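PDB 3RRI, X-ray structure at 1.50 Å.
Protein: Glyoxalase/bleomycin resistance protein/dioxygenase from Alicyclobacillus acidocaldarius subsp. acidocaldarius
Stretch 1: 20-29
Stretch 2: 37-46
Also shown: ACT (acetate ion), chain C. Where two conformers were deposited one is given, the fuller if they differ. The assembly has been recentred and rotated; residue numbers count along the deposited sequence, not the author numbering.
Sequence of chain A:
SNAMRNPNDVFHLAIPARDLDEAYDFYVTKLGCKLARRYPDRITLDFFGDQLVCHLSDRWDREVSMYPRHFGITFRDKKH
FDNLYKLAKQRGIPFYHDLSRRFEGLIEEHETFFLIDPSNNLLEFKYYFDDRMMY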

ATOM      1  N   LEU A  20      30.541 -22.088  -4.830  1.00 24.03           N
ATOM      2  CA  LEU A  20      29.161 -21.832  -4.454  1.00 23.63           C
ATOM      3  C   LEU A  20      28.875 -22.025  -2.960  1.00 23.37           C
ATOM      4  O   LEU A  20      28.078 -21.291  -2.394  1.00 23.75           O
ATOM      5  CB  LEU A  20      28.199 -22.680  -5.277  1.00 23.52           C
ATOM      6  CG  LEU A  20      28.165 -22.411  -6.788  1.00 22.57           C
ATOM      7  CD1 LEU A  20      27.156 -23.380  -7.464  1.00 24.10           C
ATOM      8  CD2 LEU A  20      27.844 -20.973  -7.126  1.00 23.88           C
ATOM      9  N   ASP A  21      29.481 -23.035  -2.331  1.00 24.37           N
ATOM     10  CA  ASP A  21      29.321 -23.229  -0.894  1.00 24.73           C
ATOM     11  C   ASP A  21      29.861 -22.049  -0.110  1.00 24.27           C
ATOM     12  O   ASP A  21      29.245 -21.634   0.886  1.00 25.18           O
ATOM     13  CB  ASP A  21      29.979 -24.529  -0.403  1.00 25.35           C
ATOM     14  CG  ASP A  21      29.158 -25.770  -0.747  1.00 28.90           C
ATOM     15  OD1 ASP A  21      27.950 -25.640  -1.042  1.00 32.64           O
ATOM     16  OD2 ASP A  21      29.733 -26.876  -0.694  1.00 35.47           O
ATOM     17  N   GLU A  22      30.984 -21.520  -0.556  1.00 24.15           N
ATOM     18  CA  GLU A  22      31.610 -20.367   0.089  1.00 24.03           C
ATOM     19  C   GLU A  22      30.716 -19.123  -0.058  1.00 24.10           C
ATOM     20  O   GLU A  22      30.612 -18.299   0.843  1.00 23.36           O
ATOM     21  CB  GLU A  22      32.969 -20.132  -0.553  1.00 24.44           C
ATOM     22  CG  GLU A  22      33.793 -18.993   0.011  1.00 25.42           C
ATOM     23  CD  GLU A  22      35.065 -18.778  -0.769  1.00 28.66           C
ATOM     24  OE1 GLU A  22      35.001 -18.779  -2.025  1.00 27.43           O
ATOM     25  OE2 GLU A  22      36.136 -18.577  -0.140  1.00 29.70           O
ATOM     26  N   ALA A  23      30.065 -18.992  -1.214  1.00 23.32           N
ATOM     27  CA  ALA A  23      29.136 -17.897  -1.458  1.00 22.44           C
ATOM     28  C   ALA A  23      27.881 -17.999  -0.572  1.00 21.65           C
ATOM     29  O   ALA A  23      27.380 -16.982  -0.054  1.00 22.05           O
ATOM     30  CB  ALA A  23      28.722 -17.911  -2.925  1.00 21.99           C
ATOM     31  N   TYR A  24      27.347 -19.213  -0.439  1.00 21.21           N
ATOM     32  CA  TYR A  24      26.292 -19.507   0.528  1.00 21.53           C
ATOM     33  C   TYR A  24      26.661 -19.069   1.949  1.00 21.65           C
ATOM     34  O   TYR A  24      25.870 -18.402   2.607  1.00 21.26           O
ATOM     35  CB  TYR A  24      25.920 -21.002   0.507  1.00 21.93           C
ATOM     36  CG  TYR A  24      24.958 -21.391   1.603  1.00 23.20           C
ATOM     37  CD1 TYR A  24      23.590 -21.342   1.411  1.00 25.22           C
ATOM     38  CD2 TYR A  24      25.418 -21.785   2.861  1.00 20.84           C
ATOM     39  CE1 TYR A  24      22.711 -21.683   2.412  1.00 23.65           C
ATOM     40  CE2 TYR A  24      24.545 -22.145   3.875  1.00 22.80           C
ATOM     41  CZ  TYR A  24      23.184 -22.098   3.653  1.00 23.71           C
ATOM     42  OH  TYR A  24      22.336 -22.444   4.690  1.00 27.68           O
ATOM     43  N   ASP A  25      27.860 -19.449   2.392  0.63 22.17           N
ATOM     44  CA  ASP A  25      28.354 -19.107   3.740  0.63 22.77           C
ATOM     45  C   ASP A  25      28.346 -17.589   3.934  0.63 22.01           C
ATOM     46  O   ASP A  25      27.945 -17.084   4.989  0.63 22.64           O
ATOM     47  CB  ASP A  25      29.783 -19.644   3.947  0.63 22.81           C
ATOM     48  CG  ASP A  25      29.867 -21.187   3.955  0.63 24.64           C
ATOM     49  OD1 ASP A  25      28.825 -21.891   4.036  0.63 25.30           O
ATOM     50  OD2 ASP A  25      31.017 -21.698   3.884  0.63 26.98           O
ATOM     51  N   PHE A  26      28.744 -16.851   2.900  1.00 21.46           N
ATOM     52  CA  PHE A  26      28.822 -15.413   2.978  1.00 20.50           C
ATOM     53  C   PHE A  26      27.418 -14.799   2.967  1.00 20.88           C
ATOM     54  O   PHE A  26      27.039 -14.029   3.855  1.00 20.53           O
ATOM     55  CB  PHE A  26      29.651 -14.847   1.836  1.00 21.51           C
ATOM     56  CG  PHE A  26      29.795 -13.365   1.881  1.00 19.77           C
ATOM     57  CD1 PHE A  26      30.827 -12.784   2.636  1.00 19.93           C
ATOM     58  CD2 PHE A  26      28.894 -12.517   1.211  1.00 20.27           C
ATOM     59  CE1 PHE A  26      30.941 -11.422   2.704  1.00 19.43           C
ATOM     60  CE2 PHE A  26      29.012 -11.164   1.264  1.00 20.91           C
ATOM     61  CZ  PHE A  26      30.040 -10.598   2.035  1.00 20.40           C
ATOM     62  N   TYR A  27      26.645 -15.089   1.922  1.00 19.74           N
ATOM     63  CA  TYR A  27      25.401 -14.379   1.708  1.00 19.49           C
ATOM     64  C   TYR A  27      24.261 -14.822   2.621  1.00 18.27           C
ATOM     65  O   TYR A  27      23.456 -14.013   3.005  1.00 19.20           O
ATOM     66  CB  TYR A  27      24.938 -14.499   0.237  1.00 18.65           C
ATOM     67  CG  TYR A  27      25.760 -13.604  -0.650  1.00 17.02           C
ATOM     68  CD1 TYR A  27      25.540 -12.237  -0.669  1.00 16.87           C
ATOM     69  CD2 TYR A  27      26.819 -14.107  -1.440  1.00 15.91           C
ATOM     70  CE1 TYR A  27      26.318 -11.387  -1.424  1.00 15.81           C
ATOM     71  CE2 TYR A  27      27.631 -13.246  -2.192  1.00 15.33           C
ATOM     72  CZ  TYR A  27      27.376 -11.881  -2.196  1.00 14.69           C
ATOM     73  OH  TYR A  27      28.133 -11.027  -2.938  1.00 18.37           O
ATOM     74  N   VAL A  28      24.172 -16.110   2.896  1.00 19.00           N
ATOM     75  CA  VAL A  28      23.089 -16.655   3.693  1.00 19.46           C
ATOM     76  C   VAL A  28      23.525 -16.682   5.159  1.00 21.08           C
ATOM     77  O   VAL A  28      22.976 -15.952   5.980  1.00 21.59           O
ATOM     78  CB  VAL A  28      22.666 -18.047   3.222  1.00 19.69           C
ATOM     79  CG1 VAL A  28      21.601 -18.614   4.110  1.00 19.78           C
ATOM     80  CG2 VAL A  28      22.178 -18.014   1.736  1.00 21.44           C
ATOM     81  N   THR A  29      24.527 -17.476   5.484  1.00 22.10           N
ATOM     82  CA  THR A  29      24.854 -17.676   6.890  1.00 22.42           C
ATOM     83  C   THR A  29      25.282 -16.381   7.569  1.00 22.41           C
ATOM     84  O   THR A  29      24.787 -16.076   8.661  1.00 23.01           O
ATOM     85  CB  THR A  29      25.958 -18.719   7.085  1.00 22.70           C
ATOM     86  OG1 THR A  29      25.578 -19.952   6.451  1.00 24.04           O
ATOM     87  CG2 THR A  29      26.182 -19.005   8.594  1.00 24.46           C
ATOM     88  N   ARG A  37      17.107 -20.827  -4.800  1.00 20.06           N
ATOM     89  CA  ARG A  37      17.341 -21.995  -5.657  1.00 20.62           C
ATOM     90  C   ARG A  37      18.823 -22.330  -5.854  1.00 21.99           C
ATOM     91  O   ARG A  37      19.681 -21.452  -5.864  1.00 21.79           O
ATOM     92  CB  ARG A  37      16.614 -21.801  -6.997  1.00 20.62           C
ATOM     93  CG  ARG A  37      15.138 -21.835  -6.851  1.00 21.12           C
ATOM     94  CD  ARG A  37      14.425 -21.508  -8.171  1.00 23.55           C
ATOM     95  NE  ARG A  37      14.449 -20.081  -8.534  1.00 21.30           N
ATOM     96  CZ  ARG A  37      14.940 -19.578  -9.664  1.00 22.49           C
ATOM     97  NH1 ARG A  37      15.522 -20.357 -10.588  1.00 20.78           N
ATOM     98  NH2 ARG A  37      14.826 -18.293  -9.914  1.00 20.42           N
ATOM     99  N   ARG A  38      19.124 -23.624  -5.973  1.00 21.77           N
ATOM    100  CA  ARG A  38      20.499 -24.081  -6.208  1.00 23.56           C
ATOM    101  C   ARG A  38      20.604 -24.973  -7.420  1.00 23.69           C
ATOM    102  O   ARG A  38      19.755 -25.832  -7.631  1.00 24.40           O
ATOM    103  CB  ARG A  38      21.014 -24.905  -5.041  1.00 24.42           C
ATOM    104  CG  ARG A  38      21.338 -24.147  -3.786  1.00 27.65           C
ATOM    105  CD  ARG A  38      22.212 -25.023  -2.851  1.00 32.23           C
ATOM    106  NE  ARG A  38      23.625 -25.050  -3.259  1.00 33.84           N
ATOM    107  CZ  ARG A  38      24.678 -24.844  -2.454  1.00 36.10           C
ATOM    108  NH1 ARG A  38      24.537 -24.597  -1.147  1.00 37.66           N
ATOM    109  NH2 ARG A  38      25.898 -24.892  -2.964  1.00 36.15           N
ATOM    110  N   TYR A  39      21.644 -24.747  -8.208  1.00 23.45           N
ATOM    111  CA  TYR A  39      21.977 -25.581  -9.355  1.00 23.66           C
ATOM    112  C   TYR A  39      23.483 -25.828  -9.338  1.00 24.89           C
ATOM    113  O   TYR A  39      24.230 -25.172  -8.599  1.00 23.40           O
ATOM    114  CB  TYR A  39      21.573 -24.894 -10.650  1.00 24.38           C
ATOM    115  CG  TYR A  39      20.141 -24.413 -10.642  1.00 24.87           C
ATOM    116  CD1 TYR A  39      19.098 -25.241 -11.078  1.00 26.08           C
ATOM    117  CD2 TYR A  39      19.823 -23.144 -10.160  1.00 25.34           C
ATOM    118  CE1 TYR A  39      17.768 -24.815 -11.044  1.00 25.47           C
ATOM    119  CE2 TYR A  39      18.501 -22.700 -10.132  1.00 25.01           C
ATOM    120  CZ  TYR A  39      17.484 -23.534 -10.587  1.00 23.24           C
ATOM    121  OH  TYR A  39      16.197 -23.111 -10.543  1.00 21.63           O
ATOM    122  N   PRO A  40      23.961 -26.773 -10.146  1.00 24.41           N
ATOM    123  CA  PRO A  40      25.399 -27.033 -10.150  1.00 25.02           C
ATOM    124  C   PRO A  40      26.254 -25.808 -10.476  1.00 24.99           C
ATOM    125  O   PRO A  40      27.410 -25.712 -10.031  1.00 25.30           O
ATOM    126  CB  PRO A  40      25.541 -28.109 -11.242  1.00 25.04           C
ATOM    127  CG  PRO A  40      24.289 -28.830 -11.181  1.00 25.44           C
ATOM    128  CD  PRO A  40      23.227 -27.782 -10.931  1.00 25.48           C
ATOM    129  N   ASP A  41      25.706 -24.888 -11.259  1.00 23.81           N
ATOM    130  CA  ASP A  41      26.469 -23.742 -11.756  1.00 24.25           C
ATOM    131  C   ASP A  41      26.086 -22.388 -11.129  1.00 22.87           C
ATOM    132  O   ASP A  41      26.680 -21.368 -11.472  1.00 22.12           O
ATOM    133  CB  ASP A  41      26.392 -23.664 -13.295  1.00 25.14           C
ATOM    134  CG  ASP A  41      25.004 -23.296 -13.819  1.00 27.97           C
ATOM    135  OD1 ASP A  41      24.041 -23.190 -13.033  1.00 26.73           O
ATOM    136  OD2 ASP A  41      24.876 -23.078 -15.049  1.00 30.14           O
ATOM    137  N   ARG A  42      25.108 -22.386 -10.222  1.00 22.41           N
ATOM    138  CA  ARG A  42      24.686 -21.124  -9.603  1.00 21.65           C
ATOM    139  C   ARG A  42      23.828 -21.320  -8.377  1.00 21.78           C
ATOM    140  O   ARG A  42      23.209 -22.348  -8.212  1.00 22.18           O
ATOM    141  CB  ARG A  42      23.908 -20.267 -10.616  1.00 22.23           C
ATOM    142  CG  ARG A  42      22.493 -20.796 -10.923  1.00 23.58           C
ATOM    143  CD  ARG A  42      21.860 -20.194 -12.156  1.00 27.77           C
ATOM    144  NE  ARG A  42      22.440 -20.735 -13.380  1.00 28.70           N
ATOM    145  CZ  ARG A  42      22.218 -20.263 -14.599  1.00 28.28           C
ATOM    146  NH1 ARG A  42      21.431 -19.211 -14.795  1.00 27.88           N
ATOM    147  NH2 ARG A  42      22.833 -20.829 -15.622  1.00 28.78           N
ATOM    148  N   ILE A  43      23.812 -20.312  -7.496  1.00 20.88           N
ATOM    149  CA  ILE A  43      22.800 -20.232  -6.428  1.00 20.54           C
ATOM    150  C   ILE A  43      22.076 -18.905  -6.542  1.00 18.84           C
ATOM    151  O   ILE A  43      22.661 -17.895  -6.947  1.00 19.82           O
ATOM    152  CB  ILE A  43      23.373 -20.392  -4.994  1.00 20.90           C
ATOM    153  CG1 ILE A  43      24.335 -19.248  -4.647  1.00 22.78           C
ATOM    154  CG2 ILE A  43      24.047 -21.754  -4.829  1.00 22.59           C
ATOM    155  CD1 ILE A  43      24.711 -19.245  -3.174  1.00 23.80           C
ATOM    156  N   THR A  44      20.784 -18.926  -6.214  1.00 18.54           N
ATOM    157  CA  THR A  44      19.951 -17.731  -6.252  1.00 19.28           C
ATOM    158  C   THR A  44      19.470 -17.347  -4.871  1.00 19.30           C
ATOM    159  O   THR A  44      19.191 -18.200  -4.026  1.00 19.62           O
ATOM    160  CB  THR A  44      18.734 -17.900  -7.197  1.00 19.47           C
ATOM    161  OG1 THR A  44      17.712 -18.692  -6.577  1.00 19.63           O
ATOM    162  CG2 THR A  44      19.213 -18.521  -8.505  1.00 20.08           C
ATOM    163  N   LEU A  45      19.403 -16.039  -4.643  1.00 18.50           N
ATOM    164  CA  LEU A  45      19.254 -15.515  -3.294  1.00 18.54           C
ATOM    165  C   LEU A  45      18.216 -14.423  -3.281  1.00 18.36           C
ATOM    166  O   LEU A  45      18.123 -13.636  -4.218  1.00 17.28           O
ATOM    167  CB  LEU A  45      20.565 -14.929  -2.844  1.00 18.86           C
ATOM    168  CG  LEU A  45      21.762 -15.847  -2.779  1.00 19.61           C
ATOM    169  CD1 LEU A  45      23.046 -14.990  -2.669  1.00 20.93           C
ATOM    170  CD2 LEU A  45      21.649 -16.790  -1.625  1.00 20.68           C
ATOM    171  N   ASP A  46      17.458 -14.355  -2.195  1.00 18.33           N
ATOM    172  CA  ASP A  46      16.600 -13.231  -1.902  1.00 18.47           C
ATOM    173  C   ASP A  46      17.537 -12.302  -1.110  1.00 18.30           C
ATOM    174  O   ASP A  46      17.865 -12.546   0.074  1.00 20.18           O
ATOM    175  CB  ASP A  46      15.357 -13.677  -1.122  1.00 18.01           C
ATOM    176  CG  ASP A  46      14.586 -12.549  -0.493  1.00 19.90           C
ATOM    177  OD1 ASP A  46      15.060 -11.390  -0.489  1.00 18.42           O
ATOM    178  OD2 ASP A  46      13.452 -12.829   0.011  1.00 21.55           O
TER
HETATM  179  C   ACT C 133      17.310 -18.088 -12.521  1.00 27.72           C
HETATM  180  O   ACT C 133      17.711 -16.912 -12.647  1.00 28.81           O
HETATM  181  OXT ACT C 133      16.061 -18.273 -12.554  1.00 26.12           O
HETATM  182  CH3 ACT C 133      18.298 -19.205 -12.314  1.00 27.52           C

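Ile-43 and Leu-45 form the apolar centre of this contact. Side chains alternate along an extended strand, so these two point toward the helix while Thr-44 between them stays out of its reach. Ile-43 extends its CD1 against one turn of helix, lying 4.2 Å from Ala-23 CB and 4.3 Å from Tyr-24 CB. Ile-43 CD1 also comes within 3.8 Å of the backbone, at Tyr-24 N. One turn on, Leu-45 spreads its two methyls over neighbouring residues, CD1 at 3.5 Å from Tyr-27 CB and CD2 at 3.6 Å from Val-28 CG2. Tyr-27 gives the strand its base, whereas the end of its side chain leads away.

The backbone layout sets Leu-20 near Ile-43 and Tyr-27 near Leu-45. Helix 20-29 runs nearly parallel to strand 42-46, at 15° with a closest axis approach of 9.0 Å, and nearly antiparallel to strand 37-39. A type I turn from Tyr-39 to Arg-42 reverses the chain, and the hairpin is held by bonds such as Thr-44 N to Arg-37 O at 2.8 Å.

Leu-20, the most heavily covered residue, closes the apolar patch over this turn. Its CD1 sits 3.5 Å from Pro-40 O and 3.6 Å from Arg-42 N, so a methyl packs against backbone polar atoms in van der Waals contact, with no hydrogen bond from the methyl.

At the edge, Arg-38 reaches back toward the helix. Its NH2 donates to Asp-21 OD1 at 2.9 Å, a salt bridge and the sole hydrogen bond between the stretches. Asp-21 starts away from the strand, but its end comes nearer to meet the guanidinium edge. Arg-38 also lies near apolar carbon, its NH2 3.9 Å from Leu-20 CB and its NH1 4.2 Å from Tyr-24 CB. The rule is economical: branched aliphatics fill the middle, and one long arginine spans the margin.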